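Structure-specific endonuclease subunit slx1 (Schizosaccharomyces pombe, PDB 4ZDT) cuts branched DNA as the catalytic subunit of the slx1-slx4 structure-specific endonuclease, resolving secondary structures formed during DNA repair and recombination. Local coordinates at the zinc ion site. Residues are numbered along the deposited sequence; one frame, centred on the assembly and turned at random.

The zinc ion site. Residues 6, 8-11, 32, 35. With ZN (zinc ion), chain B.
This zinc site belongs to the RING finger domain of slx1, not to its nuclease domain, and its role is structural: a set of three cysteines and one histidine joins the CxxC knuckle of Cys6 and Cys9 to His32 and to Cys35 in helix 33-40. Angles at the metal run from 101° (His32 ND1 with Cys9 SG) to 118° (Cys35 SG with Cys6 SG), which supports a nearly tetrahedral geometry.

Followed outward, the His32 side chain starts at CB, 3.4 Å from ZN. CG lies anti to the carbonyl carbon, and the ring then presents ND1 rather than NE2 as the donor. His32 ND1 binds ZN at 2.1 Å. The ring neighbours His32 CG and CE1 both lie 3.0 Å from ZN, so the metal sits evenly between them, as expected for a bond along the bisector at ND1. On the far side of the imidazole, His32 CD2 and NE2 lie 4.2 and 4.1 Å from ZN, beyond bonding range.

The cysteine sulfurs approach with different torsions. Cys6 SG is anti to its backbone N (167°), Cys35 SG is anti to its carbonyl carbon, and Cys9 SG takes the crowded position between backbone N and carbonyl carbon. Backbone N-H groups of Leu8, Cys9 and His32 all hydrogen-bond to Cys6 SG, an arrangement that may spread the charge of a thiolate and that ties the knuckle to the histidine segment. Cys9 SG likewise accepts a hydrogen bond from the backbone N of Glu11, 3.5 Å away.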
loop_
_atom_site.group_PDB
_atom_site.type_symbol
_atom_site.label_atom_id
_atom_site.label_comp_id
_atom_site.label_asym_id
_atom_site.label_seq_id
_atom_site.Cartn_x
_atom_site.Cartn_y
_atom_site.Cartn_z
ATOM N N CYS A 6 -14.551 -9.598 -1.589
ATOM C CA CYS A 6 -13.549 -9.266 -0.584
ATOM C C CYS A 6 -14.091 -9.562 0.811
ATOM O O CYS A 6 -15.204 -9.161 1.161
ATOM C CB CYS A 6 -13.098 -7.804 -0.682
ATOM S SG CYS A 6 -12.160 -7.272 0.780
ATOM N N LEU A 8 -13.294 -8.337 3.630
ATOM C CA LEU A 8 -13.186 -7.258 4.607
ATOM C C LEU A 8 -14.146 -6.101 4.327
ATOM O O LEU A 8 -14.594 -5.433 5.264
ATOM C CB LEU A 8 -11.735 -6.741 4.677
ATOM C CG LEU A 8 -10.660 -7.749 5.122
ATOM C CD1 LEU A 8 -9.237 -7.205 4.904
ATOM C CD2 LEU A 8 -10.850 -8.180 6.583
ATOM N N CYS A 9 -14.440 -5.853 3.040
ATOM C CA CYS A 9 -15.313 -4.747 2.638
ATOM C C CYS A 9 -16.584 -5.212 1.911
ATOM O O CYS A 9 -17.492 -4.407 1.656
ATOM C CB CYS A 9 -14.555 -3.752 1.767
ATOM S SG CYS A 9 -14.479 -4.201 0.037
ATOM N N TYR A 10 -16.616 -6.498 1.556
ATOM C CA TYR A 10 -17.792 -7.165 0.977
ATOM C C TYR A 10 -18.188 -6.710 -0.430
ATOM O O TYR A 10 -19.227 -7.153 -0.955
ATOM C CB TYR A 10 -19.001 -7.127 1.944
ATOM C CG TYR A 10 -18.605 -7.458 3.368
ATOM C CD1 TYR A 10 -18.131 -8.727 3.707
ATOM C CD2 TYR A 10 -18.680 -6.486 4.371
ATOM C CE1 TYR A 10 -17.741 -9.021 5.004
ATOM C CE2 TYR A 10 -18.303 -6.775 5.678
ATOM C CZ TYR A 10 -17.828 -8.044 5.984
ATOM O OH TYR A 10 -17.449 -8.350 7.271
ATOM N N GLU A 11 -17.370 -5.853 -1.043
ATOM C CA GLU A 11 -17.546 -5.508 -2.452
ATOM C C GLU A 11 -16.942 -6.604 -3.309
ATOM O O GLU A 11 -16.063 -7.354 -2.857
ATOM C CB GLU A 11 -16.905 -4.154 -2.801
ATOM C CG GLU A 11 -17.279 -2.992 -1.880
ATOM C CD GLU A 11 -18.759 -2.642 -1.926
ATOM O OE1 GLU A 11 -19.338 -2.618 -3.038
ATOM O OE2 GLU A 11 -19.341 -2.377 -0.846
ATOM N N HIS A 32 -9.234 -7.499 -1.060
ATOM C CA HIS A 32 -8.567 -6.444 -1.838
ATOM C C HIS A 32 -7.227 -6.176 -1.176
ATOM O O HIS A 32 -7.133 -6.199 0.045
ATOM C CB HIS A 32 -9.351 -5.121 -1.789
ATOM C CG HIS A 32 -10.603 -5.110 -2.602
ATOM N ND1 HIS A 32 -11.860 -5.118 -2.029
ATOM C CD2 HIS A 32 -10.797 -5.060 -3.940
ATOM C CE1 HIS A 32 -12.772 -5.083 -2.988
ATOM N NE2 HIS A 32 -12.153 -5.046 -4.153
ATOM N N CYS A 35 -7.646 -3.155 1.103
ATOM C CA CYS A 35 -8.377 -3.531 2.317
ATOM C C CYS A 35 -7.503 -4.264 3.338
ATOM O O CYS A 35 -7.466 -3.908 4.515
ATOM C CB CYS A 35 -9.620 -4.387 1.994
ATOM S SG CYS A 35 -10.868 -3.465 1.086
HETATM ZN ZN ZN B . -12.185 -4.975 -0.006
#